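Local coordinates for protein pyruvate kinase 1 (Trypanosoma brucei brucei, PDB 4KCT) that catalyses the final step of glycolysis, transferring phosphate from phosphoenolpyruvate to ADP to yield pyruvate and ATP, and also has decarboxylase activity, at residues S251-S256 with S284-V289; G290-C295 with S406-S411; C421-T424 with T428-Q431. One frame throughout, in Å; residues are numbered along the deposited sequence.

How the interactions relate
Interactions 1 and 2 are partly buried, whereas the touching residues of interaction 3 are all buried. Interaction 1 joins two outer helices of the barrel by purely apolar contact. Interaction 2 begins where the second of these helices ends and reaches the helix that carries part of the fructose bisphosphate site; it is thin, one light side-chain touch plus a water bridge that is weak on one arm. Lys291 NZ ties the two together, bonding to Ile253 O and Ser256 O at the end of helix 249-255. Interaction 3 lies within the alpha/beta domain and combines apolar contact with hydroxyls bonded outside its segments. It meets interaction 2 through Ala407 CB and Cys421 SG, 4.0 Å apart, while interactions 1 and 3 do not touch.

Interaction 1: residues S251-S256 with S284-V289; sequences SIIEAS and SKCNVV
Ile253 meets Lys285, Cys286 and Val289 through methyl, methylene and sulfur atoms alone; no ring, amide or carboxylate lies between them, so no flat face or edge is presented on either side. The contact joins two neighbouring outer helices of the TIM barrel, 249-255 and 275-289, which precede and follow strand 258-262. Their local axes come within 10.8 Å and cross at -45°, and Ile253 bridges the gap. With chi1 at -78°, CG1 lies beside the backbone N and CG2 anti to it, which points the two branches at different residues. The CG1 arm carries CD1 to within 3.7 Å of Lys285 CB and 3.9 Å of Cys286 SG, crossing the lysine chain at about a right angle. The other branch, CG2, lies 3.5 Å from Val289 CG2, a tighter spacing than usual for two methyl groups. Lys285 contributes only the root of its chain: the remainder leads away, and its ammonium pairs in a salt bridge with Asp250. Beneath the contact, Ile259 of strand 258-262 touches both Ile253 and Cys286. Helix 275-289 also meets a neighbouring subunit, whose Ile8 packs on Lys285 and Leu4 on Ser284, Asn287 and Val288. At the end of helix 249-255 the chain leaves helical geometry at Ser256, whose OG turns back to donate to Ile252 O at 2.7 Å, approaching from above the carbonyl plane, 42° out of it.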
loop_
_atom_site.group_PDB
_atom_site.type_symbol
_atom_site.label_atom_id
_atom_site.label_comp_id
_atom_site.label_asym_id
_atom_site.label_seq_id
_atom_site.Cartn_x
_atom_site.Cartn_y
_atom_site.Cartn_z
ATOM N N SER A 251 -29.422 0.968 -3.218
ATOM C CA SER A 251 -30.520 1.887 -3.501
ATOM C C SER A 251 -31.305 2.234 -2.229
ATOM O O SER A 251 -31.822 3.346 -2.093
ATOM C CB SER A 251 -31.461 1.305 -4.570
ATOM O OG SER A 251 -32.079 0.117 -4.096
ATOM N N ILE A 252 -31.395 1.296 -1.290
ATOM C CA ILE A 252 -32.011 1.609 -0.010
ATOM C C ILE A 252 -31.206 2.663 0.787
ATOM O O ILE A 252 -31.774 3.622 1.297
ATOM C CB ILE A 252 -32.259 0.340 0.830
ATOM C CG1 ILE A 252 -33.335 -0.512 0.145
ATOM C CG2 ILE A 252 -32.688 0.702 2.274
ATOM C CD1 ILE A 252 -33.369 -1.957 0.632
ATOM N N ILE A 253 -29.889 2.517 0.812
ATOM C CA ILE A 253 -29.045 3.470 1.521
ATOM C C ILE A 253 -29.224 4.829 0.869
ATOM O O ILE A 253 -29.444 5.824 1.547
ATOM C CB ILE A 253 -27.559 3.081 1.419
ATOM C CG1 ILE A 253 -27.240 1.936 2.395
ATOM C CG2 ILE A 253 -26.684 4.288 1.697
ATOM C CD1 ILE A 253 -25.850 1.329 2.200
ATOM N N GLU A 254 -29.243 4.839 -0.461
ATOM C CA GLU A 254 -29.446 6.075 -1.207
ATOM C C GLU A 254 -30.745 6.801 -0.800
ATOM O O GLU A 254 -30.751 8.022 -0.638
ATOM C CB GLU A 254 -29.443 5.791 -2.714
ATOM C CG GLU A 254 -29.988 6.935 -3.542
ATOM C CD GLU A 254 -28.898 7.887 -3.971
ATOM O OE1 GLU A 254 -27.903 7.420 -4.571
ATOM O OE2 GLU A 254 -29.012 9.095 -3.668
ATOM N N ALA A 255 -31.847 6.060 -0.680
ATOM C CA ALA A 255 -33.146 6.672 -0.360
ATOM C C ALA A 255 -33.305 7.055 1.120
ATOM O O ALA A 255 -34.227 7.812 1.477
ATOM C CB ALA A 255 -34.291 5.743 -0.795
ATOM N N SER A 256 -32.471 6.466 1.990
ATOM C CA SER A 256 -32.694 6.524 3.437
ATOM C C SER A 256 -31.815 7.591 4.056
ATOM O O SER A 256 -30.845 8.024 3.442
ATOM C CB SER A 256 -32.376 5.151 4.085
ATOM O OG SER A 256 -33.159 4.128 3.503
ATOM N N SER A 284 -20.056 -1.244 6.289
ATOM C CA SER A 284 -19.027 -0.624 5.440
ATOM C C SER A 284 -19.642 0.212 4.323
ATOM O O SER A 284 -19.173 1.305 4.043
ATOM C CB SER A 284 -18.078 -1.677 4.877
ATOM O OG SER A 284 -17.295 -2.216 5.969
ATOM N N LYS A 285 -20.721 -0.273 3.727
ATOM C CA LYS A 285 -21.398 0.508 2.702
ATOM C C LYS A 285 -21.938 1.822 3.268
ATOM O O LYS A 285 -21.869 2.855 2.602
ATOM C CB LYS A 285 -22.539 -0.303 2.040
ATOM C CG LYS A 285 -22.041 -1.332 1.004
ATOM C CD LYS A 285 -23.217 -2.124 0.437
ATOM C CE LYS A 285 -22.787 -3.081 -0.675
ATOM N NZ LYS A 285 -22.473 -2.354 -1.925
ATOM N N CYS A 286 -22.518 1.780 4.466
ATOM C CA CYS A 286 -22.969 3.020 5.121
ATOM C C CYS A 286 -21.822 3.980 5.438
ATOM O O CYS A 286 -21.983 5.196 5.315
ATOM C CB CYS A 286 -23.762 2.710 6.404
ATOM S SG CYS A 286 -25.389 1.984 6.051
ATOM N N ASN A 287 -20.708 3.446 5.938
ATOM C CA ASN A 287 -19.510 4.248 6.170
ATOM C C ASN A 287 -19.062 4.957 4.881
ATOM O O ASN A 287 -18.644 6.129 4.912
ATOM C CB ASN A 287 -18.347 3.392 6.685
ATOM C CG ASN A 287 -18.581 2.813 8.091
ATOM O OD1 ASN A 287 -17.835 1.935 8.511
ATOM N ND2 ASN A 287 -19.623 3.267 8.793
ATOM N N VAL A 288 -19.021 4.216 3.774
ATOM C CA VAL A 288 -18.487 4.769 2.530
ATOM C C VAL A 288 -19.321 5.963 2.016
ATOM O O VAL A 288 -18.762 6.924 1.462
ATOM C CB VAL A 288 -18.326 3.676 1.412
ATOM C CG1 VAL A 288 -18.192 4.334 0.038
ATOM C CG2 VAL A 288 -17.092 2.814 1.694
ATOM N N VAL A 289 -20.648 5.917 2.188
ATOM C CA VAL A 289 -21.467 7.046 1.798
ATOM C C VAL A 289 -21.667 8.055 2.916
ATOM O O VAL A 289 -22.204 9.102 2.686
ATOM C CB VAL A 289 -22.859 6.631 1.189
ATOM C CG1 VAL A 289 -22.682 5.650 0.031
ATOM C CG2 VAL A 289 -23.742 6.037 2.230
#

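Interaction 2: residues G290-C295 with S406-S411; sequences GKPVIC and SARLIS. With FDP (2,6-di-O-phosphono-beta-D-fructofuranose), chain F.
Pro292 and Arg408 pass each other obliquely, and their nearest side-chain atoms, Pro292 CD and Arg408 CD, stand 4.2 Å apart. The aliphatic part of the arginine therefore only brushes the CD corner of the proline, without close interlocking. A bend at chi3, -79°, carries the guanidinium away from the proline, and its NH2 makes a weak hydrogen bond to Thr403 O. Alongside this apolar touch, one water bridges the two backbones: it donates to Arg408 O at 2.8 Å and, weakly, to Gly290 O at 3.5 Å. The contact spans two parts of the pyruvate kinase fold, linking the helix-to-strand turn of the TIM barrel to helix 405-412 of the alpha/beta domain. On the barrel side, Gly290 is the C-prime residue of a Schellman motif, its positive phi (77°) allowing Lys291 N to bond back to Cys286 O and Gly290 N to Asn287 O. At the N-terminal end of segment 406-411, two residues before Arg408, the bound fructose bisphosphate sets one phosphate oxygen, O4P, against Ser406, where it accepts from Ser406 OG at 2.7 Å and from Ser406 N at 2.9 Å. The same ligand is also held by Ser401, Asn402, Lys454 and Arg457.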
loop_
_atom_site.group_PDB
_atom_site.type_symbol
_atom_site.label_atom_id
_atom_site.label_comp_id
_atom_site.label_asym_id
_atom_site.label_seq_id
_atom_site.Cartn_x
_atom_site.Cartn_y
_atom_site.Cartn_z
ATOM N N GLY A 290 -21.291 7.717 4.141
ATOM C CA GLY A 290 -21.461 8.660 5.253
ATOM C C GLY A 290 -22.882 8.815 5.809
ATOM O O GLY A 290 -23.306 9.938 6.163
ATOM N N LYS A 291 -23.619 7.709 5.897
ATOM C CA LYS A 291 -24.922 7.702 6.569
ATOM C C LYS A 291 -24.879 6.811 7.809
ATOM O O LYS A 291 -24.199 5.767 7.828
ATOM C CB LYS A 291 -26.032 7.238 5.619
ATOM C CG LYS A 291 -26.251 8.205 4.444
ATOM C CD LYS A 291 -27.411 7.790 3.555
ATOM C CE LYS A 291 -27.901 8.997 2.728
ATOM N NZ LYS A 291 -28.764 8.566 1.617
ATOM N N PRO A 292 -25.601 7.215 8.861
ATOM C CA PRO A 292 -25.463 6.523 10.147
ATOM C C PRO A 292 -26.007 5.086 10.088
ATOM O O PRO A 292 -26.941 4.789 9.328
ATOM C CB PRO A 292 -26.321 7.380 11.111
ATOM C CG PRO A 292 -27.120 8.304 10.241
ATOM C CD PRO A 292 -26.270 8.519 9.007
ATOM N N VAL A 293 -25.363 4.193 10.806
ATOM C CA VAL A 293 -25.769 2.789 10.805
ATOM C C VAL A 293 -25.743 2.243 12.232
ATOM O O VAL A 293 -24.881 2.620 13.029
ATOM C CB VAL A 293 -24.924 1.915 9.819
ATOM C CG1 VAL A 293 -23.430 1.882 10.204
ATOM C CG2 VAL A 293 -25.487 0.473 9.736
ATOM N N ILE A 294 -26.830 1.548 12.586
ATOM C CA ILE A 294 -27.061 1.036 13.917
ATOM C C ILE A 294 -26.983 -0.499 13.833
ATOM O O ILE A 294 -27.630 -1.115 12.965
ATOM C CB ILE A 294 -28.504 1.399 14.352
ATOM C CG1 ILE A 294 -28.734 2.924 14.286
ATOM C CG2 ILE A 294 -28.836 0.803 15.708
ATOM C CD1 ILE A 294 -30.189 3.329 14.503
ATOM N N CYS A 295 -26.206 -1.111 14.715
ATOM C CA CYS A 295 -26.246 -2.580 14.878
ATOM C C CYS A 295 -27.208 -2.952 16.026
ATOM O O CYS A 295 -27.144 -2.361 17.096
ATOM C CB CYS A 295 -24.829 -3.116 15.172
ATOM S SG CYS A 295 -24.747 -4.945 15.205
ATOM N N SER A 406 -23.461 18.938 7.629
ATOM C CA SER A 406 -22.019 19.157 7.767
ATOM C C SER A 406 -21.447 18.357 8.911
ATOM O O SER A 406 -20.292 17.939 8.857
ATOM C CB SER A 406 -21.683 20.639 7.986
ATOM O OG SER A 406 -22.193 21.444 6.925
ATOM N N ALA A 407 -22.215 18.181 9.981
ATOM C CA ALA A 407 -21.705 17.356 11.093
ATOM C C ALA A 407 -21.549 15.897 10.676
ATOM O O ALA A 407 -20.563 15.236 11.037
ATOM C CB ALA A 407 -22.597 17.480 12.327
ATOM N N ARG A 408 -22.564 15.357 10.003
ATOM C CA ARG A 408 -22.468 13.992 9.478
ATOM C C ARG A 408 -21.318 13.826 8.469
ATOM O O ARG A 408 -20.720 12.760 8.371
ATOM C CB ARG A 408 -23.807 13.556 8.847
ATOM C CG ARG A 408 -24.906 13.304 9.898
ATOM C CD ARG A 408 -26.162 12.676 9.261
ATOM N NE ARG A 408 -26.961 13.684 8.586
ATOM C CZ ARG A 408 -27.855 14.467 9.184
ATOM N NH1 ARG A 408 -28.129 14.347 10.501
ATOM N NH2 ARG A 408 -28.451 15.404 8.481
ATOM N N LEU A 409 -21.059 14.864 7.688
ATOM C CA LEU A 409 -19.984 14.831 6.704
ATOM C C LEU A 409 -18.596 14.768 7.357
ATOM O O LEU A 409 -17.701 14.101 6.855
ATOM C CB LEU A 409 -20.083 16.058 5.776
ATOM C CG LEU A 409 -19.424 15.995 4.398
ATOM C CD1 LEU A 409 -19.757 14.676 3.661
ATOM C CD2 LEU A 409 -19.876 17.219 3.571
ATOM N N ILE A 410 -18.408 15.485 8.444
ATOM C CA ILE A 410 -17.183 15.344 9.241
ATOM C C ILE A 410 -17.071 13.991 9.933
ATOM O O ILE A 410 -16.035 13.326 9.849
ATOM C CB ILE A 410 -17.075 16.444 10.289
ATOM C CG1 ILE A 410 -16.923 17.813 9.584
ATOM C CG2 ILE A 410 -15.891 16.175 11.234
ATOM C CD1 ILE A 410 -16.925 18.982 10.568
ATOM N N SER A 411 -18.166 13.540 10.540
ATOM C CA SER A 411 -18.183 12.202 11.166
ATOM C C SER A 411 -17.904 11.084 10.156
ATOM O O SER A 411 -17.297 10.060 10.492
ATOM C CB SER A 411 -19.533 11.952 11.877
ATOM O OG SER A 411 -19.509 10.689 12.555
HETATM P P1 FDP F . -24.785 29.612 8.384
HETATM O O1P FDP F . -23.503 30.206 8.929
HETATM O O2P FDP F . -25.740 29.223 9.484
HETATM O O3P FDP F . -25.406 30.375 7.226
HETATM O O1 FDP F . -24.736 29.030 5.022
HETATM C C1 FDP F . -23.435 28.918 5.606
HETATM C C2 FDP F . -23.472 27.830 6.673
HETATM O O2 FDP F . -24.379 28.154 7.764
HETATM C C3 FDP F . -22.091 27.498 7.229
HETATM O O3 FDP F . -21.627 28.494 8.137
HETATM C C4 FDP F . -22.390 26.192 7.947
HETATM O O4 FDP F . -21.206 25.444 8.276
HETATM C C5 FDP F . -23.252 25.487 6.911
HETATM O O5 FDP F . -23.878 26.561 6.118
HETATM C C6 FDP F . -24.307 24.616 7.582
HETATM O O6 FDP F . -24.863 23.755 6.585
HETATM P P2 FDP F . -25.758 22.489 7.052
HETATM O O4P FDP F . -24.774 21.561 7.784
HETATM O O5P FDP F . -26.800 23.101 7.936
HETATM O O6P FDP F . -26.273 21.900 5.761
HETATM O O HOH W 1 -21.685 10.283 9.194
#

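Interaction 3: residues C421-T424 with T428-Q431; sequences CVTT and TCRQ
Thr423 OG1 is gripped by two backbone groups while it rests against Thr428: it is hydrogen-bonded to Ser401 O and to the backbone N of Arg425, two residues on, which makes an ST turn just beyond the strand. Across the contact it meets carbon, lying 3.4 Å from Thr428 CB and 3.5 Å from Thr428 CG2. The two hydroxyl oxygens, Thr423 OG1 and Thr428 OG1, are 4.1 Å apart and do not bond to each other; Thr428 OG1 is instead hydrogen-bonded to Asn402 O. Both threonines thus turn their oxygens toward consecutive carbonyls of the loop after strand 396-400. Thr423 reaches its position with OG1 anti to the backbone N (chi1 -176°), a torsion that brings CG2 round to face Cys429. The resulting separation of Thr423 CG2 and Cys429 SG, 3.2 Å, is so short that its exact value is doubtful, although the two groups are clearly neighbours. Thr428 comes in obliquely, its CG2 lying 4.0 Å from Thr423 CB. These contacts seat the first turn of helix 426-431 against the end of strand 419-423, within the beta-alpha-beta unit that continues into the parallel strand 438-442. Cys429 also touches Ser440 and Phe442 of that last strand. The side chain of Thr423 lies about 7 Å from the bound fructose bisphosphate, which is hydrogen-bonded to Ser401 OG and Asn402 N. The chemistry is consistent with a second-shell role: the buried hydroxyls bond to the backbone carbonyls of two ligand-binding residues, while the methyl groups and sulfur close the strand against the helix.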
loop_
_atom_site.group_PDB
_atom_site.type_symbol
_atom_site.label_atom_id
_atom_site.label_comp_id
_atom_site.label_asym_id
_atom_site.label_seq_id
_atom_site.Cartn_x
_atom_site.Cartn_y
_atom_site.Cartn_z
ATOM N N CYS A 421 -20.871 20.178 17.476
ATOM C CA CYS A 421 -21.693 20.790 16.472
ATOM C C CYS A 421 -22.564 21.869 17.136
ATOM O O CYS A 421 -23.393 21.564 18.031
ATOM C CB CYS A 421 -22.589 19.752 15.806
ATOM S SG CYS A 421 -23.793 20.496 14.656
ATOM N N VAL A 422 -22.371 23.116 16.717
ATOM C CA VAL A 422 -23.269 24.195 17.122
ATOM C C VAL A 422 -24.376 24.342 16.092
ATOM O O VAL A 422 -24.109 24.546 14.882
ATOM C CB VAL A 422 -22.531 25.534 17.297
ATOM C CG1 VAL A 422 -23.519 26.621 17.736
ATOM C CG2 VAL A 422 -21.425 25.386 18.346
ATOM N N THR A 423 -25.606 24.131 16.542
ATOM C CA THR A 423 -26.731 24.108 15.651
ATOM C C THR A 423 -27.787 25.121 16.082
ATOM O O THR A 423 -27.899 25.458 17.258
ATOM C CB THR A 423 -27.354 22.680 15.560
ATOM O OG1 THR A 423 -28.406 22.683 14.597
ATOM C CG2 THR A 423 -27.908 22.239 16.910
ATOM N N THR A 424 -28.604 25.555 15.138
ATOM C CA THR A 424 -29.706 26.471 15.445
ATOM C C THR A 424 -31.051 25.743 15.570
ATOM O O THR A 424 -32.095 26.387 15.709
ATOM C CB THR A 424 -29.840 27.524 14.333
ATOM O OG1 THR A 424 -29.906 26.849 13.074
ATOM C CG2 THR A 424 -28.620 28.442 14.328
ATOM N N THR A 428 -32.136 19.123 15.335
ATOM C CA THR A 428 -30.830 18.699 14.847
ATOM C C THR A 428 -29.936 18.143 15.945
ATOM O O THR A 428 -29.300 17.097 15.754
ATOM C CB THR A 428 -30.131 19.798 14.033
ATOM O OG1 THR A 428 -30.880 20.010 12.824
ATOM C CG2 THR A 428 -28.689 19.370 13.658
ATOM N N CYS A 429 -29.969 18.765 17.134
ATOM C CA CYS A 429 -29.289 18.198 18.317
ATOM C C CYS A 429 -29.740 16.773 18.571
ATOM O O CYS A 429 -28.922 15.892 18.834
ATOM C CB CYS A 429 -29.572 19.040 19.578
ATOM S SG CYS A 429 -28.996 20.739 19.490
ATOM N N ARG A 430 -31.052 16.539 18.472
ATOM C CA ARG A 430 -31.584 15.231 18.810
ATOM C C ARG A 430 -31.219 14.222 17.731
ATOM O O ARG A 430 -30.932 13.034 18.024
ATOM C CB ARG A 430 -33.103 15.301 18.997
ATOM C CG ARG A 430 -33.516 16.079 20.243
ATOM C CD ARG A 430 -35.015 15.942 20.527
ATOM N NE ARG A 430 -35.841 16.562 19.480
ATOM C CZ ARG A 430 -36.244 17.826 19.497
ATOM N NH1 ARG A 430 -35.833 18.650 20.459
ATOM N NH2 ARG A 430 -37.105 18.260 18.585
ATOM N N GLN A 431 -31.265 14.661 16.483
ATOM C CA GLN A 431 -31.021 13.742 15.369
ATOM C C GLN A 431 -29.543 13.342 15.260
ATOM O O GLN A 431 -29.227 12.262 14.793
ATOM C CB GLN A 431 -31.525 14.353 14.052
ATOM C CG GLN A 431 -33.047 14.236 13.933
ATOM C CD GLN A 431 -33.597 14.954 12.736
ATOM O OE1 GLN A 431 -32.896 15.731 12.104
ATOM N NE2 GLN A 431 -34.842 14.663 12.387
#